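Adhesion and penetration protein autotransporter (Haemophilus influenzae, PDB 3SYJ) is a self-associating autotransporter adhesin and probable serine protease that promotes bacterial aggregation, adherence to host cells and invasion, the chain here being its secreted passenger domain. Local coordinates at residues T411-K417 against K430-Q436; F865-L871 against L891-G897; K875-L881 against L906-K912. All blocks are in the same frame, centred on the assembly; numbering follows the deposited sequence.

Contact 1. Residues T411-K417 against K430-Q436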
loop_
_atom_site.group_PDB
_atom_site.type_symbol
_atom_site.label_atom_id
_atom_site.label_comp_id
_atom_site.label_asym_id
_atom_site.label_seq_id
_atom_site.Cartn_x
_atom_site.Cartn_y
_atom_site.Cartn_z
ATOM N N THR A 411 -37.693 -38.883 0.555
ATOM C CA THR A 411 -38.266 -37.802 -0.250
ATOM C C THR A 411 -39.699 -38.071 -0.734
ATOM O O THR A 411 -40.038 -39.183 -1.124
ATOM C CB THR A 411 -37.366 -37.496 -1.467
ATOM O OG1 THR A 411 -36.082 -37.057 -1.005
ATOM C CG2 THR A 411 -37.983 -36.420 -2.342
ATOM N N LEU A 412 -40.531 -37.037 -0.688
ATOM C CA LEU A 412 -41.883 -37.085 -1.221
ATOM C C LEU A 412 -41.898 -36.100 -2.373
ATOM O O LEU A 412 -41.861 -34.895 -2.157
ATOM C CB LEU A 412 -42.886 -36.602 -0.174
ATOM C CG LEU A 412 -44.254 -37.267 -0.009
ATOM C CD1 LEU A 412 -45.349 -36.205 0.083
ATOM C CD2 LEU A 412 -44.559 -38.240 -1.116
ATOM N N HIS A 413 -41.933 -36.606 -3.597
ATOM C CA HIS A 413 -41.950 -35.738 -4.766
ATOM C C HIS A 413 -43.402 -35.497 -5.183
ATOM O O HIS A 413 -44.007 -36.328 -5.846
ATOM C CB HIS A 413 -41.123 -36.378 -5.891
ATOM C CG HIS A 413 -41.079 -35.581 -7.157
ATOM N ND1 HIS A 413 -41.426 -34.249 -7.213
ATOM C CD2 HIS A 413 -40.696 -35.920 -8.410
ATOM C CE1 HIS A 413 -41.278 -33.807 -8.449
ATOM N NE2 HIS A 413 -40.836 -34.802 -9.196
ATOM N N VAL A 414 -43.961 -34.367 -4.770
ATOM C CA VAL A 414 -45.363 -34.056 -5.057
ATOM C C VAL A 414 -45.554 -33.613 -6.504
ATOM O O VAL A 414 -44.946 -32.638 -6.957
ATOM C CB VAL A 414 -45.895 -32.957 -4.120
ATOM C CG1 VAL A 414 -47.340 -32.585 -4.472
ATOM C CG2 VAL A 414 -45.793 -33.417 -2.687
ATOM N N GLN A 415 -46.411 -34.330 -7.222
ATOM C CA GLN A 415 -46.567 -34.105 -8.651
ATOM C C GLN A 415 -47.993 -34.397 -9.116
ATOM O O GLN A 415 -48.199 -34.918 -10.213
ATOM C CB GLN A 415 -45.576 -34.990 -9.413
ATOM C CG GLN A 415 -44.963 -34.351 -10.641
ATOM C CD GLN A 415 -43.899 -35.234 -11.271
ATOM O OE1 GLN A 415 -42.815 -34.767 -11.630
ATOM N NE2 GLN A 415 -44.201 -36.523 -11.400
ATOM N N ALA A 416 -48.978 -34.069 -8.287
ATOM C CA ALA A 416 -50.371 -34.268 -8.668
ATOM C C ALA A 416 -50.859 -33.139 -9.584
ATOM O O ALA A 416 -50.123 -32.188 -9.859
ATOM C CB ALA A 416 -51.243 -34.369 -7.426
ATOM N N LYS A 417 -52.101 -33.239 -10.050
ATOM C CA LYS A 417 -52.627 -32.272 -11.010
ATOM C C LYS A 417 -53.677 -31.355 -10.429
ATOM O O LYS A 417 -54.574 -31.793 -9.705
ATOM C CB LYS A 417 -53.209 -32.973 -12.246
ATOM C CG LYS A 417 -52.164 -33.353 -13.296
ATOM C CD LYS A 417 -52.795 -33.961 -14.550
ATOM C CE LYS A 417 -53.664 -32.954 -15.296
ATOM N NZ LYS A 417 -54.120 -33.478 -16.623
ATOM N N LYS A 430 -37.482 -34.774 2.895
ATOM C CA LYS A 430 -37.670 -33.773 1.853
ATOM C C LYS A 430 -38.982 -33.930 1.105
ATOM O O LYS A 430 -39.412 -35.033 0.791
ATOM C CB LYS A 430 -36.515 -33.794 0.855
ATOM C CG LYS A 430 -36.513 -32.600 -0.083
ATOM C CD LYS A 430 -35.766 -32.891 -1.377
ATOM C CE LYS A 430 -34.271 -32.998 -1.154
ATOM N NZ LYS A 430 -33.597 -33.379 -2.427
ATOM N N VAL A 431 -39.618 -32.799 0.836
ATOM C CA VAL A 431 -40.796 -32.752 -0.003
ATOM C C VAL A 431 -40.415 -31.841 -1.146
ATOM O O VAL A 431 -40.012 -30.695 -0.926
ATOM C CB VAL A 431 -41.981 -32.123 0.734
ATOM C CG1 VAL A 431 -43.067 -31.713 -0.246
ATOM C CG2 VAL A 431 -42.521 -33.077 1.801
ATOM N N ILE A 432 -40.509 -32.361 -2.365
ATOM C CA ILE A 432 -40.281 -31.565 -3.564
ATOM C C ILE A 432 -41.635 -31.169 -4.133
ATOM O O ILE A 432 -42.504 -32.019 -4.319
ATOM C CB ILE A 432 -39.494 -32.363 -4.625
ATOM C CG1 ILE A 432 -38.133 -32.792 -4.067
ATOM C CG2 ILE A 432 -39.328 -31.546 -5.882
ATOM C CD1 ILE A 432 -37.357 -33.729 -4.984
ATOM N N LEU A 433 -41.820 -29.880 -4.388
ATOM C CA LEU A 433 -43.077 -29.387 -4.937
ATOM C C LEU A 433 -42.995 -29.252 -6.445
ATOM O O LEU A 433 -42.248 -28.420 -6.960
ATOM C CB LEU A 433 -43.434 -28.029 -4.342
ATOM C CG LEU A 433 -43.504 -27.965 -2.817
ATOM C CD1 LEU A 433 -43.833 -26.545 -2.381
ATOM C CD2 LEU A 433 -44.542 -28.962 -2.307
ATOM N N GLU A 434 -43.771 -30.073 -7.146
ATOM C CA GLU A 434 -43.902 -29.940 -8.592
ATOM C C GLU A 434 -45.311 -30.284 -9.085
ATOM O O GLU A 434 -45.461 -31.080 -10.011
ATOM C CB GLU A 434 -42.855 -30.805 -9.320
ATOM C CG GLU A 434 -42.427 -30.221 -10.670
ATOM C CD GLU A 434 -41.483 -31.111 -11.459
ATOM O OE1 GLU A 434 -40.964 -32.099 -10.901
ATOM O OE2 GLU A 434 -41.261 -30.816 -12.652
ATOM N N GLN A 435 -46.339 -29.696 -8.473
ATOM C CA GLN A 435 -47.703 -29.888 -8.961
ATOM C C GLN A 435 -47.759 -29.493 -10.416
ATOM O O GLN A 435 -47.135 -28.507 -10.813
ATOM C CB GLN A 435 -48.706 -29.008 -8.216
ATOM C CG GLN A 435 -49.214 -29.569 -6.927
ATOM C CD GLN A 435 -50.250 -30.651 -7.098
ATOM O OE1 GLN A 435 -51.393 -30.404 -7.487
ATOM N NE2 GLN A 435 -49.862 -31.856 -6.770
ATOM N N GLN A 436 -48.528 -30.251 -11.193
ATOM C CA GLN A 436 -48.803 -29.925 -12.588
ATOM C C GLN A 436 -50.131 -29.192 -12.710
ATOM O O GLN A 436 -51.091 -29.517 -12.013
ATOM C CB GLN A 436 -48.904 -31.199 -13.420
ATOM C CG GLN A 436 -47.941 -32.303 -13.044
ATOM C CD GLN A 436 -46.543 -32.064 -13.567
ATOM O OE1 GLN A 436 -45.824 -31.191 -13.079
ATOM N NE2 GLN A 436 -46.143 -32.854 -14.559
HETATM O O HOH W 1 -33.759 -36.346 -2.763
#

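Contact 2. Residues F865-L871 against L891-G897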
loop_
_atom_site.group_PDB
_atom_site.type_symbol
_atom_site.label_atom_id
_atom_site.label_comp_id
_atom_site.label_asym_id
_atom_site.label_seq_id
_atom_site.Cartn_x
_atom_site.Cartn_y
_atom_site.Cartn_z
ATOM N N PHE A 865 0.782 24.717 18.009
ATOM C CA PHE A 865 1.654 23.831 17.246
ATOM C C PHE A 865 2.847 23.435 18.116
ATOM O O PHE A 865 3.513 24.296 18.685
ATOM C CB PHE A 865 2.149 24.508 15.969
ATOM C CG PHE A 865 1.080 24.722 14.926
ATOM C CD1 PHE A 865 0.736 23.710 14.043
ATOM C CD2 PHE A 865 0.437 25.945 14.811
ATOM C CE1 PHE A 865 -0.238 23.912 13.076
ATOM C CE2 PHE A 865 -0.535 26.152 13.848
ATOM C CZ PHE A 865 -0.872 25.135 12.981
ATOM N N GLN A 866 3.107 22.134 18.228
ATOM C CA GLN A 866 4.242 21.633 19.002
ATOM C C GLN A 866 5.400 21.222 18.095
ATOM O O GLN A 866 5.240 20.385 17.203
ATOM C CB GLN A 866 3.817 20.461 19.892
ATOM C CG GLN A 866 2.799 20.841 20.949
ATOM C CD GLN A 866 2.448 19.697 21.888
ATOM O OE1 GLN A 866 2.446 18.531 21.499
ATOM N NE2 GLN A 866 2.132 20.035 23.133
ATOM N N PHE A 867 6.565 21.825 18.328
ATOM C CA PHE A 867 7.747 21.612 17.497
ATOM C C PHE A 867 8.825 20.826 18.231
ATOM O O PHE A 867 8.942 20.904 19.457
ATOM C CB PHE A 867 8.355 22.955 17.083
ATOM C CG PHE A 867 7.646 23.632 15.947
ATOM C CD1 PHE A 867 8.244 23.728 14.702
ATOM C CD2 PHE A 867 6.391 24.191 16.128
ATOM C CE1 PHE A 867 7.597 24.365 13.652
ATOM C CE2 PHE A 867 5.738 24.823 15.083
ATOM C CZ PHE A 867 6.342 24.911 13.847
ATOM N N THR A 868 9.611 20.066 17.474
ATOM C CA THR A 868 10.887 19.572 17.967
ATOM C C THR A 868 11.973 20.248 17.141
ATOM O O THR A 868 11.725 20.675 16.011
ATOM C CB THR A 868 11.027 18.036 17.852
ATOM O OG1 THR A 868 11.063 17.649 16.475
ATOM C CG2 THR A 868 9.874 17.328 18.556
ATOM N N SER A 869 13.174 20.348 17.701
ATOM C CA SER A 869 14.273 20.996 16.995
ATOM C C SER A 869 15.647 20.558 17.491
ATOM O O SER A 869 15.783 19.992 18.575
ATOM C CB SER A 869 14.155 22.514 17.129
ATOM O OG SER A 869 14.475 22.927 18.449
ATOM N N SER A 870 16.657 20.826 16.667
ATOM C CA SER A 870 18.053 20.706 17.059
ATOM C C SER A 870 18.761 22.000 16.708
ATOM O O SER A 870 19.253 22.159 15.592
ATOM C CB SER A 870 18.739 19.543 16.343
ATOM O OG SER A 870 20.120 19.501 16.668
ATOM N N LEU A 871 18.801 22.930 17.657
ATOM C CA LEU A 871 19.430 24.224 17.427
ATOM C C LEU A 871 20.894 24.055 17.049
ATOM O O LEU A 871 21.464 24.904 16.361
ATOM C CB LEU A 871 19.290 25.131 18.656
ATOM C CG LEU A 871 17.933 25.830 18.813
ATOM C CD1 LEU A 871 17.849 26.591 20.127
ATOM C CD2 LEU A 871 17.675 26.766 17.640
ATOM N N LEU A 891 3.292 28.620 19.894
ATOM C CA LEU A 891 4.369 27.751 19.446
ATOM C C LEU A 891 5.094 27.171 20.644
ATOM O O LEU A 891 5.581 27.902 21.500
ATOM C CB LEU A 891 5.355 28.515 18.561
ATOM C CG LEU A 891 5.157 28.393 17.050
ATOM C CD1 LEU A 891 3.700 28.599 16.682
ATOM C CD2 LEU A 891 6.049 29.375 16.306
ATOM N N SER A 892 5.156 25.848 20.705
ATOM C CA SER A 892 5.879 25.176 21.768
ATOM C C SER A 892 7.031 24.406 21.147
ATOM O O SER A 892 6.848 23.689 20.165
ATOM C CB SER A 892 4.954 24.235 22.532
ATOM O OG SER A 892 5.562 23.814 23.737
ATOM N N VAL A 893 8.223 24.562 21.708
ATOM C CA VAL A 893 9.409 23.961 21.109
ATOM C C VAL A 893 10.171 23.088 22.092
ATOM O O VAL A 893 10.460 23.512 23.215
ATOM C CB VAL A 893 10.371 25.032 20.546
ATOM C CG1 VAL A 893 11.643 24.378 20.022
ATOM C CG2 VAL A 893 9.689 25.841 19.458
ATOM N N ARG A 894 10.473 21.863 21.665
ATOM C CA ARG A 894 11.354 20.972 22.414
ATOM C C ARG A 894 12.644 20.744 21.644
ATOM O O ARG A 894 12.633 20.245 20.522
ATOM C CB ARG A 894 10.661 19.650 22.754
ATOM C CG ARG A 894 9.657 19.764 23.890
ATOM C CD ARG A 894 9.106 18.411 24.302
ATOM N NE ARG A 894 7.857 18.562 25.041
ATOM C CZ ARG A 894 7.771 18.635 26.362
ATOM N NH1 ARG A 894 8.868 18.540 27.109
ATOM N NH2 ARG A 894 6.585 18.790 26.935
ATOM N N ASN A 895 13.780 21.128 22.231
ATOM C CA ASN A 895 15.086 21.138 21.575
ATOM C C ASN A 895 15.999 20.153 22.177
ATOM O O ASN A 895 15.982 19.956 23.357
ATOM C CB ASN A 895 15.762 22.521 21.694
ATOM C CG ASN A 895 17.065 22.643 20.880
ATOM O OD1 ASN A 895 17.037 22.733 19.687
ATOM N ND2 ASN A 895 18.190 22.691 21.554
ATOM N N THR A 896 16.818 19.549 21.339
ATOM C CA THR A 896 17.897 18.696 21.747
ATOM C C THR A 896 19.057 19.062 20.881
ATOM O O THR A 896 18.898 19.828 19.990
ATOM C CB THR A 896 17.570 17.242 21.505
ATOM O OG1 THR A 896 17.106 17.051 20.176
ATOM C CG2 THR A 896 16.536 16.770 22.476
ATOM N N GLY A 897 20.201 18.436 21.018
ATOM C CA GLY A 897 21.036 18.349 22.170
ATOM C C GLY A 897 21.946 19.561 22.384
ATOM O O GLY A 897 21.600 20.468 23.108
#

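Contact 3. Residues K875-L881 against L906-K912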
loop_
_atom_site.group_PDB
_atom_site.type_symbol
_atom_site.label_atom_id
_atom_site.label_comp_id
_atom_site.label_asym_id
_atom_site.label_seq_id
_atom_site.Cartn_x
_atom_site.Cartn_y
_atom_site.Cartn_z
ATOM N N LYS A 875 18.245 22.685 12.689
ATOM C CA LYS A 875 17.193 21.927 12.022
ATOM C C LYS A 875 15.978 21.856 12.937
ATOM O O LYS A 875 16.108 21.992 14.154
ATOM C CB LYS A 875 17.672 20.504 11.729
ATOM C CG LYS A 875 18.879 20.409 10.806
ATOM C CD LYS A 875 19.566 19.054 10.932
ATOM C CE LYS A 875 18.687 17.917 10.418
ATOM N NZ LYS A 875 18.656 17.832 8.927
ATOM N N SER A 876 14.802 21.635 12.354
ATOM C CA SER A 876 13.578 21.479 13.138
ATOM C C SER A 876 12.374 21.078 12.290
ATOM O O SER A 876 12.445 21.032 11.058
ATOM C CB SER A 876 13.246 22.775 13.874
ATOM O OG SER A 876 12.574 23.678 13.021
ATOM N N ASP A 877 11.264 20.790 12.966
ATOM C CA ASP A 877 9.988 20.609 12.287
ATOM C C ASP A 877 9.625 21.954 11.683
ATOM O O ASP A 877 10.044 22.996 12.185
ATOM C CB ASP A 877 8.900 20.165 13.267
ATOM C CG ASP A 877 9.155 18.784 13.849
ATOM O OD1 ASP A 877 9.604 17.887 13.101
ATOM O OD2 ASP A 877 8.891 18.595 15.056
ATOM N N LYS A 878 8.850 21.937 10.606
ATOM C CA LYS A 878 8.517 23.163 9.897
ATOM C C LYS A 878 7.014 23.336 9.720
ATOM O O LYS A 878 6.276 22.364 9.567
ATOM C CB LYS A 878 9.212 23.193 8.532
ATOM C CG LYS A 878 10.733 23.269 8.609
ATOM C CD LYS A 878 11.178 24.551 9.305
ATOM C CE LYS A 878 12.592 24.440 9.871
ATOM N NZ LYS A 878 13.620 24.380 8.805
ATOM N N LEU A 879 6.567 24.583 9.755
ATOM C CA LEU A 879 5.193 24.916 9.419
ATOM C C LEU A 879 5.239 25.858 8.224
ATOM O O LEU A 879 5.672 27.004 8.339
ATOM C CB LEU A 879 4.486 25.565 10.609
ATOM C CG LEU A 879 3.016 25.963 10.450
ATOM C CD1 LEU A 879 2.171 24.774 10.012
ATOM C CD2 LEU A 879 2.485 26.561 11.745
ATOM N N LYS A 880 4.813 25.355 7.070
ATOM C CA LYS A 880 4.869 26.104 5.820
ATOM C C LYS A 880 3.487 26.636 5.452
ATOM O O LYS A 880 2.571 25.866 5.184
ATOM C CB LYS A 880 5.414 25.210 4.706
ATOM C CG LYS A 880 5.519 25.877 3.351
ATOM C CD LYS A 880 6.170 24.954 2.330
ATOM C CE LYS A 880 7.634 24.707 2.663
ATOM N NZ LYS A 880 8.387 24.185 1.488
ATOM N N LEU A 881 3.341 27.955 5.442
ATOM C CA LEU A 881 2.037 28.573 5.230
ATOM C C LEU A 881 2.002 29.422 3.965
ATOM O O LEU A 881 3.030 29.658 3.333
ATOM C CB LEU A 881 1.655 29.428 6.441
ATOM C CG LEU A 881 1.786 28.759 7.809
ATOM C CD1 LEU A 881 1.387 29.724 8.906
ATOM C CD2 LEU A 881 0.938 27.497 7.865
ATOM N N LEU A 906 16.839 30.051 13.398
ATOM C CA LEU A 906 16.105 28.847 13.037
ATOM C C LEU A 906 14.676 29.202 12.649
ATOM O O LEU A 906 13.881 29.617 13.491
ATOM C CB LEU A 906 16.100 27.842 14.188
ATOM C CG LEU A 906 15.485 26.494 13.824
ATOM C CD1 LEU A 906 16.153 25.931 12.584
ATOM C CD2 LEU A 906 15.593 25.518 14.978
ATOM N N THR A 907 14.358 29.052 11.369
ATOM C CA THR A 907 13.002 29.298 10.898
ATOM C C THR A 907 12.059 28.216 11.426
ATOM O O THR A 907 12.360 27.026 11.333
ATOM C CB THR A 907 12.943 29.345 9.349
ATOM O OG1 THR A 907 13.875 30.320 8.861
ATOM C CG2 THR A 907 11.539 29.701 8.863
ATOM N N LEU A 908 10.931 28.630 11.997
ATOM C CA LEU A 908 9.925 27.686 12.472
ATOM C C LEU A 908 8.687 27.737 11.584
ATOM O O LEU A 908 8.167 26.702 11.162
ATOM C CB LEU A 908 9.552 27.971 13.929
ATOM C CG LEU A 908 10.621 27.599 14.956
ATOM C CD1 LEU A 908 10.104 27.817 16.368
ATOM C CD2 LEU A 908 11.074 26.158 14.763
ATOM N N VAL A 909 8.227 28.950 11.297
ATOM C CA VAL A 909 7.090 29.161 10.418
ATOM C C VAL A 909 7.524 29.954 9.195
ATOM O O VAL A 909 8.048 31.061 9.318
ATOM C CB VAL A 909 5.971 29.930 11.134
ATOM C CG1 VAL A 909 4.765 30.064 10.221
ATOM C CG2 VAL A 909 5.588 29.227 12.430
ATOM N N GLU A 910 7.303 29.391 8.012
ATOM C CA GLU A 910 7.758 30.016 6.775
ATOM C C GLU A 910 6.647 30.148 5.747
ATOM O O GLU A 910 5.531 29.665 5.945
ATOM C CB GLU A 910 8.909 29.212 6.168
ATOM C CG GLU A 910 8.542 27.771 5.845
ATOM C CD GLU A 910 9.737 26.936 5.412
ATOM O OE1 GLU A 910 10.629 27.475 4.723
ATOM O OE2 GLU A 910 9.776 25.736 5.758
ATOM N N SER A 911 6.966 30.803 4.640
ATOM C CA SER A 911 6.034 30.919 3.533
ATOM C C SER A 911 6.312 29.829 2.505
ATOM O O SER A 911 7.445 29.363 2.373
ATOM C CB SER A 911 6.157 32.293 2.883
ATOM O OG SER A 911 5.413 32.345 1.681
ATOM N N LYS A 912 5.288 29.444 1.763
ATOM C CA LYS A 912 5.395 28.390 0.777
ATOM C C LYS A 912 6.217 28.840 -0.412
ATOM O O LYS A 912 6.671 28.040 -1.175
ATOM C CB LYS A 912 4.015 27.864 0.340
ATOM C CG LYS A 912 3.096 28.903 -0.212
ATOM C CD LYS A 912 1.766 28.404 -0.670
ATOM C CE LYS A 912 1.897 27.375 -1.735
ATOM N NZ LYS A 912 0.656 27.278 -2.541
#

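Contact 1. Residues T411-K417 against K430-Q436
Val-414 lies over Val-431 of the neighbouring strand and over Gln-435 of the loop beyond it: its CG2 is 4.0 Å from CG1 of Val-431, and its CG1 is 3.5 Å from NE2 of Gln-435. Leu-412 belongs to the same buried face, its CB 4.1 Å from CG2 of Val-431. The backbones run parallel, with axes 14° apart and 4.6 Å at closest approach, pairing Thr-411 with Lys-430 and so on to Val-414 with Leu-433. Leu-412 N donates to Lys-430 O (2.7 Å), Ile-432 N to Leu-412 O (2.9 Å), Val-414 N to Ile-432 O (2.8 Å) and Glu-434 N to Val-414 O (2.8 Å). Past the strand ends the two segments turn together and meet once more, Gln-436 N giving a 2.8 Å hydrogen bond to Ala-416 O.

The other face, with Thr-411, His-413, Lys-430 and Ile-432, is more open. Thr-411 CG2 packs 3.8 Å from Ile-432 CD1, and ND1 of His-413 is 3.7 Å from Ile-432 CG2. At the edge of the imidazole ring, CE1 of His-413 comes within 3.0 Å of Glu-434 OE1. One water bridges Thr-411 OG1 and Lys-430 NZ, 3.0 Å from each; the same amine also bonds to Gln-459 on the following strand, 455-460.

These are successive rungs of the right-handed beta-helix, with strand 391-394 stacked on the far side of 411-414. Backbone hydrogen bonds hold rung to rung, while the chemistry differs by face: Leu-412, Val-414, Val-431 and Leu-433 put aliphatic groups inside, and the outer face mixes the apolar Ile-432 with Thr-411, His-413 and Lys-430.

Contact 2. Residues F865-L871 against L891-G897
Phe-865 pairs with Leu-891 at the start of the contact, and its O accepts a 3.0 Å hydrogen bond from Ser-892 N; its ring leads away from the partner strand, toward Leu-879. Gln-866 turns to the opposite face, where its CG is 4.3 Å from CB of Ser-892, and its amide oxygen bonds to Thr-819 on the preceding rung. Phe-867 is the most heavily covered residue. Its N donates to Ser-892 O (2.6 Å) and its O accepts from Arg-894 N (2.9 Å), while the side chain spans two partners: CE2 lies 4.1 Å from CG of Leu-891, and CB 4.0 Å from CG2 of Val-893. Thr-868 contributes a CA-H...O contact, CA to Arg-894 O at 3.2 Å, and its hydroxyl bonds to Asp-877.

At Ser-869 the contact turns polar. Its N donates to Arg-894 O (2.9 Å), its O accepts from Thr-896 N (3.0 Å), and OG donates to Asn-895 OD1 (2.9 Å). Ser-870 adds a CA-H...O contact, CA to Thr-896 O at 3.2 Å. The chain then bends, and Leu-871 N also donates to Asn-895 OD1 (2.7 Å), so one amide oxygen accepts from both the Ser-869 hydroxyl, one residue short of the strand's end, and the backbone of Leu-871 just after it.

The two strands run parallel, in unbroken register from Phe-865 with Leu-891 to Ser-869 with Asn-895, twisted by 30°. With Phe-867 and Leu-891 turned inward onto Leu-908 and Val-909, this is the pairing of consecutive coils in a parallel beta-helix, here in the pertactin-like C-terminal part of the passenger domain.

Contact 3. Residues K875-L881 against L906-K912
Glu-910, Leu-881 and Lys-880 lose the most surface here. Glu-910 supplies both sides of the central backbone pairing: its N donates to Leu-879 O (2.9 Å) and its O accepts from Leu-881 N (2.8 Å). Its carboxylate reaches across between two lysines: OE2 is 3.8 Å from CB of Lys-878 and 3.9 Å from CE of Lys-880, but 5.1 Å from Lys-878 NZ and 4.8 Å from Lys-880 NZ, beyond salt-bridge range. Lys-880 instead packs its aliphatic part, CG, 3.6 Å from CA of Lys-912. On the buried face, Leu-881 CD1 meets Val-909 CG1 at 3.6 Å, and Leu-879 CD2 is 4.1 Å from CG2 of the same valine. Before this, Leu-879 N bonds to Leu-908 O (3.0 Å), just where the second segment turns a corner.

Leu-908 and Val-909 form a classic beta bulge facing Phe-946 on antiparallel strand 945-949. Segment 875-881 thus lies between strand 852-855, paired parallel to it, and segment 906-912, with Phe-865 and Phe-867 of strand 862-870 against Leu-879.

In the fold
From the N terminus the chain first builds the protease domain, then enters the long beta-helix. Contact 1 closes early in that helix: strand 430-433 returns beside 411-414 after a short excursion through strand 423-427. Some 430 residues on, contacts 2 and 3 form near the far end, on the other side of the chain's centre and about 82 and 81 Å, centre to centre, from contact 1. These two cross, their segments coming in the order 865-871, 875-881, 891-897, 906-912, so each loop encloses one segment of the other. They touch through Thr-868 and Asp-877, tying two sides of the same last coils together.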